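Local coordinates for protein CBIX (PDB 4CCS) that acts as the terminal enzyme of siroheme biosynthesis in denitrifying bacteria, probably as a chelatase that inserts iron into sirohydrochlorin, at residues A[178-183]-A[207-212]; A[8-13]-A[184-189]. One frame throughout, in Å; residues are numbered along the deposited sequence.

Interaction 1 of 2, residues A[178-183]-A[207-212]; sequences LPLFAT and PPVGLA
V209 lays its CG1 methyl over the turning backbone of 179-181: V209 CG1 sits 3.6 Å from F181 O, and the V209 and L180 side chains lie side by side, pointing the same way. This is the C-terminal end of two neighbouring parallel strands, 175-179 and 204-205, joined by a helical beta-alpha-beta crossover in one of the two parallel sheets of this chelatase-clan fold. Beyond the strands both chains keep travelling in similar directions, 35° apart, as 207-212 coils into a short 3-10 segment. Two backbone bonds hold them. V209 N reaches P179 O at 3.0 Å, almost head-on to the carbonyl, and G210 N reaches F181 O at 2.9 Å in the carbonyl plane. L180, the centre of an inverse gamma turn, separates these two acceptors; the turn adds a weak bond from F181 N to P179 O. With chi1 69° the CG1 of V209 stands between its backbone N and carbonyl carbon, which brings it against L180 CD1 at 4.0 Å. The prolines pack alongside: P179 CB lies 4.3 Å from P208 CB and P179 CD 3.6 Å from P207 O, while P208 CB also packs against F181 CB. Outside the pair, L101 and C102 of helix 98-113 press on V209 and L180, and H187 meets the F181 ring edge-to-face. G210, with no side chain in the way, brings its CA to 3.4 Å from A182 O, and one water donates to both A182 O and G210 O, bridging the two carbonyls.

Interaction 2 of 2, residues A[8-13]-A[184-189]; sequences VAHGQP and QAEHVT. With EDO (1,2-ethanediol), chain D.
Q12 and E186 cross at about a right angle, the Q12 amide lying over the stem of the glutamate with Q12 CD 3.7 Å from E186 CG and the amide and carboxylate planes 52° apart. A bend at chi2 (-71°) folds CD back from an extended course. The two ends of the amide then face different partners. Q12 OE1 lies 2.7 Å from T189 OG1, while NE2 turns back to its own loop and donates to G11 O. The T189 hydroxyl proton could serve either Q12 OE1 or, one helical turn earlier, A185 O, 3.0 Å from T189 OG1. Nearer the backbone, Q12 CG packs on A185 CB at 3.9 Å.

E186 stretches on past Q12 to H10. Its carboxylate and the imidazole are turned 69° against each other, and E186 OE2 comes to 3.5 Å from H10 CB, near the rim of the ring. E186 OE1 is bonded to T183 OG1, the hydroxyl at the helix N-cap, and lies beside a water that accepts from H10 N and can donate to it, so the helix start is linked to the loop through that water. Elsewhere on the ring edge, in the ring plane, 1,2-ethanediol, probably from the crystallisation liquor, places O2 2.8 Å from H10 ND1 and also takes the N-H of G11. F63 stacks on the H10 ring and F69 meets it edge-to-face.

The contact bridges the two halves of the molecule near the surface, where chelatases of this kind probably receive the tetrapyrrole. Strand 4-9, set between 38-43 and 57-61, delivers the loop, and Q19 of helix 16-30 binds Q12 N and touches A185, joining that helix to 184-189 beside the loop that follows strand 4-9.

How the interactions relate
From the N terminus, strand 4-9 ends in 8-13, which waits through 170 residues for its partner, helix 184-189; interaction 2 thus closes a very long loop between the two halves of the molecule. Strand 175-179 leads through 178-183 directly into that helix, and the chain then returns by helix 192-199 and strand 204-205 to 207-212, where interaction 1 closes a short loop at the C-terminal ends of two strands of the second sheet. The segments alternate along the chain, so the contacts cross rather than nest. Their centres lie 11 Å apart and they touch: H187 packs on P179, F181 and P208, while Q184 meets L211.

Interaction 1 of 2, residues A[178-183]-A[207-212]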
# COMPACT_ATOMS: atom_id res chain seq x y z
N LEU A 178 -3.71 -8.05 8.70
CA LEU A 178 -3.57 -7.58 7.32
C LEU A 178 -2.41 -6.57 7.25
O LEU A 178 -2.51 -5.50 7.88
CB LEU A 178 -4.89 -6.93 6.84
CG LEU A 178 -4.84 -6.33 5.42
CD1 LEU A 178 -4.50 -7.40 4.34
CD2 LEU A 178 -6.15 -5.63 5.11
N PRO A 179 -1.34 -6.87 6.47
CA PRO A 179 -0.23 -5.91 6.32
C PRO A 179 -0.63 -4.83 5.33
O PRO A 179 -0.90 -5.11 4.15
CB PRO A 179 0.93 -6.77 5.78
CG PRO A 179 0.57 -8.18 6.16
CD PRO A 179 -0.94 -8.22 6.03
N LEU A 180 -0.69 -3.59 5.81
CA LEU A 180 -1.08 -2.46 5.00
C LEU A 180 0.15 -1.89 4.31
O LEU A 180 0.68 -0.86 4.73
CB LEU A 180 -1.86 -1.45 5.86
CG LEU A 180 -2.69 -0.42 5.12
CD1 LEU A 180 -3.97 -1.05 4.59
CD2 LEU A 180 -3.02 0.76 6.05
N PHE A 181 0.65 -2.63 3.28
CA PHE A 181 1.83 -2.29 2.49
C PHE A 181 1.46 -2.32 0.99
O PHE A 181 0.77 -3.24 0.55
CB PHE A 181 2.98 -3.28 2.77
CG PHE A 181 3.61 -3.14 4.14
CD1 PHE A 181 3.00 -3.69 5.27
CD2 PHE A 181 4.78 -2.42 4.31
CE1 PHE A 181 3.56 -3.52 6.54
CE2 PHE A 181 5.37 -2.28 5.58
CZ PHE A 181 4.75 -2.84 6.68
N ALA A 182 1.96 -1.33 0.24
CA ALA A 182 1.68 -1.20 -1.19
C ALA A 182 2.53 -2.13 -2.06
O ALA A 182 2.11 -2.47 -3.16
CB ALA A 182 1.88 0.24 -1.62
N THR A 183 3.75 -2.51 -1.59
CA THR A 183 4.64 -3.39 -2.37
C THR A 183 5.23 -4.48 -1.51
O THR A 183 5.37 -4.29 -0.29
CB THR A 183 5.81 -2.61 -3.04
OG1 THR A 183 6.76 -2.19 -2.05
CG2 THR A 183 5.34 -1.43 -3.90
N PRO A 207 -1.21 -11.96 3.10
CA PRO A 207 -0.22 -11.31 2.23
C PRO A 207 -0.48 -9.77 2.29
O PRO A 207 -1.61 -9.38 2.64
CB PRO A 207 -0.56 -11.86 0.83
CG PRO A 207 -1.17 -13.16 1.09
CD PRO A 207 -1.95 -13.01 2.36
N PRO A 208 0.53 -8.90 1.96
CA PRO A 208 0.33 -7.45 1.97
C PRO A 208 -0.77 -7.06 0.98
O PRO A 208 -0.94 -7.73 -0.06
CB PRO A 208 1.71 -6.88 1.59
CG PRO A 208 2.35 -7.97 0.81
CD PRO A 208 1.88 -9.25 1.45
N VAL A 209 -1.57 -6.04 1.34
CA VAL A 209 -2.73 -5.58 0.55
C VAL A 209 -2.35 -5.22 -0.91
O VAL A 209 -3.16 -5.49 -1.80
CB VAL A 209 -3.50 -4.44 1.28
CG1 VAL A 209 -2.69 -3.13 1.36
CG2 VAL A 209 -4.88 -4.21 0.65
N GLY A 210 -1.14 -4.66 -1.16
CA GLY A 210 -0.69 -4.28 -2.51
C GLY A 210 -0.65 -5.44 -3.52
O GLY A 210 -0.64 -5.19 -4.73
N LEU A 211 -0.63 -6.69 -3.05
CA LEU A 211 -0.59 -7.89 -3.91
C LEU A 211 -1.97 -8.46 -4.23
O LEU A 211 -2.06 -9.45 -4.98
CB LEU A 211 0.30 -8.99 -3.33
CG LEU A 211 1.78 -8.65 -3.07
CD1 LEU A 211 2.50 -9.85 -2.46
CD2 LEU A 211 2.50 -8.20 -4.35
N ALA A 212 -3.05 -7.86 -3.69
CA ALA A 212 -4.41 -8.36 -3.89
C ALA A 212 -4.84 -8.36 -5.37
O ALA A 212 -4.43 -7.47 -6.11
CB ALA A 212 -5.41 -7.57 -3.05
O HOH W 1 1.60 -3.62 -5.63

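Interaction 2 of 2, residues A[8-13]-A[184-189]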
# COMPACT_ATOMS: atom_id res chain seq x y z
N VAL A 8 4.53 4.58 -9.74
CA VAL A 8 5.82 4.74 -9.08
C VAL A 8 5.85 4.15 -7.68
O VAL A 8 5.03 4.50 -6.83
CB VAL A 8 6.24 6.24 -9.09
CG1 VAL A 8 7.55 6.47 -8.34
CG2 VAL A 8 6.35 6.77 -10.52
N ALA A 9 6.83 3.28 -7.42
CA ALA A 9 7.05 2.71 -6.10
C ALA A 9 8.26 3.38 -5.44
O ALA A 9 9.21 3.80 -6.13
CB ALA A 9 7.30 1.23 -6.21
N HIS A 10 8.25 3.44 -4.10
CA HIS A 10 9.40 3.89 -3.31
C HIS A 10 10.50 2.85 -3.52
O HIS A 10 10.20 1.66 -3.62
CB HIS A 10 9.08 3.89 -1.80
CG HIS A 10 8.62 5.21 -1.29
ND1 HIS A 10 9.32 6.38 -1.56
CD2 HIS A 10 7.53 5.51 -0.54
CE1 HIS A 10 8.62 7.35 -0.99
NE2 HIS A 10 7.55 6.87 -0.36
N GLY A 11 11.76 3.26 -3.58
CA GLY A 11 12.79 2.22 -3.71
C GLY A 11 13.08 1.59 -2.35
O GLY A 11 12.73 2.15 -1.30
N GLN A 12 13.71 0.42 -2.36
CA GLN A 12 14.13 -0.28 -1.14
C GLN A 12 15.58 -0.72 -1.34
O GLN A 12 16.02 -0.77 -2.50
CB GLN A 12 13.22 -1.50 -0.86
CG GLN A 12 11.80 -1.10 -0.41
CD GLN A 12 11.79 -0.53 0.99
OE1 GLN A 12 11.89 -1.26 1.97
NE2 GLN A 12 11.79 0.79 1.12
N PRO A 13 16.32 -1.08 -0.26
CA PRO A 13 17.72 -1.54 -0.43
C PRO A 13 17.78 -2.84 -1.25
O PRO A 13 16.78 -3.56 -1.36
CB PRO A 13 18.20 -1.76 1.01
CG PRO A 13 17.34 -0.86 1.83
CD PRO A 13 16.00 -0.91 1.18
N GLN A 184 5.59 -5.60 -2.14
CA GLN A 184 6.24 -6.71 -1.45
C GLN A 184 7.62 -6.28 -0.92
O GLN A 184 7.95 -6.64 0.21
CB GLN A 184 6.35 -7.98 -2.34
CG GLN A 184 6.94 -9.21 -1.62
CD GLN A 184 6.00 -9.81 -0.59
OE1 GLN A 184 5.89 -9.35 0.55
NE2 GLN A 184 5.29 -10.87 -0.95
N ALA A 185 8.39 -5.48 -1.69
CA ALA A 185 9.73 -5.03 -1.26
C ALA A 185 9.67 -4.25 0.06
O ALA A 185 10.42 -4.56 0.98
CB ALA A 185 10.41 -4.21 -2.35
N GLU A 186 8.70 -3.31 0.19
CA GLU A 186 8.54 -2.56 1.44
C GLU A 186 8.08 -3.45 2.58
O GLU A 186 8.57 -3.30 3.71
CB GLU A 186 7.60 -1.37 1.26
CG GLU A 186 8.19 -0.33 0.33
CD GLU A 186 7.15 0.66 -0.14
OE1 GLU A 186 6.25 0.28 -0.93
OE2 GLU A 186 7.22 1.82 0.32
N HIS A 187 7.17 -4.40 2.29
CA HIS A 187 6.67 -5.35 3.28
C HIS A 187 7.81 -6.22 3.86
O HIS A 187 7.96 -6.28 5.07
CB HIS A 187 5.58 -6.25 2.67
CG HIS A 187 5.11 -7.35 3.57
ND1 HIS A 187 5.21 -8.69 3.20
CD2 HIS A 187 4.54 -7.28 4.80
CE1 HIS A 187 4.69 -9.38 4.21
NE2 HIS A 187 4.28 -8.57 5.20
N VAL A 188 8.60 -6.88 2.98
CA VAL A 188 9.70 -7.78 3.37
C VAL A 188 10.74 -7.05 4.24
O VAL A 188 11.14 -7.59 5.27
CB VAL A 188 10.32 -8.49 2.13
CG1 VAL A 188 11.62 -9.22 2.47
CG2 VAL A 188 9.31 -9.47 1.51
N THR A 189 11.10 -5.80 3.88
CA THR A 189 12.06 -4.97 4.66
C THR A 189 11.68 -4.87 6.15
O THR A 189 12.56 -4.95 7.01
CB THR A 189 12.19 -3.59 4.01
OG1 THR A 189 12.74 -3.75 2.70
CG2 THR A 189 13.05 -2.60 4.83
C1 EDO D . 13.97 5.47 -2.01
O1 EDO D . 14.29 5.06 -3.34
C2 EDO D . 12.91 6.56 -2.06
O2 EDO D . 11.78 6.07 -2.77
O HOH W 2 6.02 2.14 -2.88